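Local coordinates for beta-2-microglobulin (Ctenopharyngodon idella, PDB 6LBE), which probably serves as the light chain of MHC class I molecules, pairing with the heavy chain in peptide presentation to the immune system, at residues K20-I25 with V69-Q74. Sequence-based numbering, arbitrary orientation.
Sequences KANVLI and VDFLPQ
Strands 22-29 and 63-71 are the two middle strands of one of the two four-stranded sheets of this C1-set immunoglobulin domain, flanked by 7-12 and 51-57, and here the start of the first runs antiparallel to the end of the second. Two hydrogen-bonded pairs, Asn22 with Phe71 and Leu24 with Val69, enclose the non-hydrogen-bonded pair of Val23 and Asp70. Phe71 N reaches Asn22 O at 3.0 Å along an almost straight N-H line (173°), though the donor N lies above the Asn22 carbonyl plane rather than on a lone pair. Leu24 N, 2.9 Å from Val69 O, instead meets its acceptor nearly along the C=O axis.

On the inner face Phe71 dominates. Its CG occupies the crowded position between backbone N and carbonyl carbon (chi1 83°), which swings the ring across to the partner strand. Leu24 CB lies over one face of the Phe71 ring, 3.8 Å from its centroid in a CH-pi contact, while Pro73 CD of the same segment covers the opposite face. Phe71 CE1 approaches Asn22 CB to 3.4 Å, with amide and ring planes 50° apart. Tyr79 and Trp95 add edge-to-face contacts, so a flat, apolar ring suits this buried corner. Leu24 and Val69, both touching Leu40 of the other sheet, extend the hydrophobic layer.

On the other face Val23 CG2 rests 3.8 Å from Asp70 OD1; Asp70 is exposed, which suits a charged carboxylate, and Val23 also packs on an acidic side chain of the partner protein's chain. Backbone bonds thus set the register, the aromatic ring lies buried between aliphatic groups, and the buried, polar Asn22 side-chain amide has its hydrogen bonds met by Val23 N, on an in-plane lone pair of OD1, and by Asn14 O, which accepts from ND2.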
loop_
_atom_site.group_PDB
_atom_site.type_symbol
_atom_site.label_atom_id
_atom_site.label_comp_id
_atom_site.label_asym_id
_atom_site.label_seq_id
_atom_site.Cartn_x
_atom_site.Cartn_y
_atom_site.Cartn_z
ATOM N N LYS B 20 -24.171 -13.074 -5.895
ATOM C CA LYS B 20 -24.187 -11.821 -5.150
ATOM C C LYS B 20 -23.163 -10.850 -5.736
ATOM O O LYS B 20 -21.991 -11.200 -5.895
ATOM C CB LYS B 20 -23.918 -12.078 -3.664
ATOM C CG LYS B 20 -25.081 -11.708 -2.721
ATOM C CD LYS B 20 -26.179 -12.800 -2.652
ATOM C CE LYS B 20 -27.586 -12.214 -2.376
ATOM N NZ LYS B 20 -28.666 -13.260 -2.385
ATOM N N ALA B 21 -23.607 -9.638 -6.065
ATOM C CA ALA B 21 -22.702 -8.632 -6.612
ATOM C C ALA B 21 -21.604 -8.327 -5.608
ATOM O O ALA B 21 -21.848 -8.244 -4.404
ATOM C CB ALA B 21 -23.457 -7.347 -6.981
ATOM N N ASN B 22 -20.390 -8.147 -6.117
ATOM C CA ASN B 22 -19.185 -8.172 -5.312
ATOM C C ASN B 22 -18.116 -7.395 -6.077
ATOM O O ASN B 22 -18.369 -6.863 -7.167
ATOM C CB ASN B 22 -18.740 -9.632 -5.168
ATOM C CG ASN B 22 -17.826 -9.858 -3.999
ATOM O OD1 ASN B 22 -17.039 -8.993 -3.645
ATOM N ND2 ASN B 22 -17.909 -11.039 -3.401
ATOM N N VAL B 23 -16.907 -7.334 -5.517
ATOM C CA VAL B 23 -15.805 -6.620 -6.154
ATOM C C VAL B 23 -14.607 -7.559 -6.265
ATOM O O VAL B 23 -14.110 -8.059 -5.249
ATOM C CB VAL B 23 -15.408 -5.342 -5.398
ATOM C CG1 VAL B 23 -14.186 -4.696 -6.077
ATOM C CG2 VAL B 23 -16.577 -4.379 -5.331
ATOM N N LEU B 24 -14.143 -7.790 -7.497
ATOM C CA LEU B 24 -12.937 -8.571 -7.755
ATOM C C LEU B 24 -11.699 -7.688 -7.605
ATOM O O LEU B 24 -11.647 -6.593 -8.160
ATOM C CB LEU B 24 -13.002 -9.164 -9.164
ATOM C CG LEU B 24 -11.878 -10.123 -9.545
ATOM C CD1 LEU B 24 -11.845 -11.322 -8.548
ATOM C CD2 LEU B 24 -12.009 -10.576 -10.992
ATOM N N ILE B 25 -10.697 -8.161 -6.869
ATOM C CA ILE B 25 -9.528 -7.349 -6.528
ATOM C C ILE B 25 -8.245 -8.138 -6.786
ATOM O O ILE B 25 -8.135 -9.304 -6.390
ATOM C CB ILE B 25 -9.575 -6.884 -5.060
ATOM C CG1 ILE B 25 -10.804 -6.000 -4.801
ATOM C CG2 ILE B 25 -8.281 -6.187 -4.678
ATOM C CD1 ILE B 25 -11.167 -5.895 -3.349
ATOM N N VAL B 69 -12.630 -4.375 -9.913
ATOM C CA VAL B 69 -13.725 -4.226 -10.857
ATOM C C VAL B 69 -14.952 -4.874 -10.231
ATOM O O VAL B 69 -14.841 -5.833 -9.466
ATOM C CB VAL B 69 -13.352 -4.860 -12.220
ATOM C CG1 VAL B 69 -13.266 -6.362 -12.087
ATOM C CG2 VAL B 69 -14.346 -4.498 -13.262
ATOM N N ASP B 70 -16.123 -4.325 -10.523
ATOM C CA ASP B 70 -17.335 -5.006 -10.100
ATOM C C ASP B 70 -17.465 -6.349 -10.823
ATOM O O ASP B 70 -17.059 -6.504 -11.980
ATOM C CB ASP B 70 -18.569 -4.138 -10.356
ATOM C CG ASP B 70 -18.637 -2.900 -9.440
ATOM O OD1 ASP B 70 -17.801 -2.769 -8.514
ATOM O OD2 ASP B 70 -19.542 -2.056 -9.652
ATOM N N PHE B 71 -18.005 -7.339 -10.124
ATOM C CA PHE B 71 -18.321 -8.597 -10.778
ATOM C C PHE B 71 -19.449 -9.268 -10.008
ATOM O O PHE B 71 -19.825 -8.853 -8.906
ATOM C CB PHE B 71 -17.061 -9.484 -10.943
ATOM C CG PHE B 71 -16.680 -10.300 -9.727
ATOM C CD1 PHE B 71 -16.636 -9.738 -8.451
ATOM C CD2 PHE B 71 -16.300 -11.628 -9.872
ATOM C CE1 PHE B 71 -16.254 -10.501 -7.325
ATOM C CE2 PHE B 71 -15.914 -12.396 -8.763
ATOM C CZ PHE B 71 -15.893 -11.823 -7.485
ATOM N N LEU B 72 -20.023 -10.295 -10.628
ATOM C CA LEU B 72 -21.116 -11.045 -10.022
ATOM C C LEU B 72 -20.890 -12.523 -10.275
ATOM O O LEU B 72 -21.327 -13.070 -11.295
ATOM C CB LEU B 72 -22.469 -10.612 -10.584
ATOM C CG LEU B 72 -23.782 -10.950 -9.881
ATOM C CD1 LEU B 72 -24.783 -9.899 -10.303
ATOM C CD2 LEU B 72 -24.254 -12.335 -10.301
ATOM N N PRO B 73 -20.330 -13.255 -9.371
ATOM C CA PRO B 73 -19.659 -14.534 -9.628
ATOM C C PRO B 73 -20.779 -15.565 -9.723
ATOM O O PRO B 73 -21.621 -15.676 -8.832
ATOM C CB PRO B 73 -18.750 -14.802 -8.427
ATOM C CG PRO B 73 -19.409 -14.039 -7.319
ATOM C CD PRO B 73 -19.896 -12.765 -7.971
ATOM N N GLN B 74 -20.767 -16.336 -10.807
ATOM C CA GLN B 74 -21.679 -17.451 -10.966
ATOM C C GLN B 74 -20.885 -18.730 -11.192
ATOM O O GLN B 74 -19.756 -18.684 -11.699
ATOM C CB GLN B 74 -22.657 -17.234 -12.135
ATOM C CG GLN B 74 -23.582 -16.040 -11.937
ATOM C CD GLN B 74 -24.677 -16.260 -10.875
ATOM O OE1 GLN B 74 -24.670 -17.239 -10.117
ATOM N NE2 GLN B 74 -25.618 -15.338 -10.826
#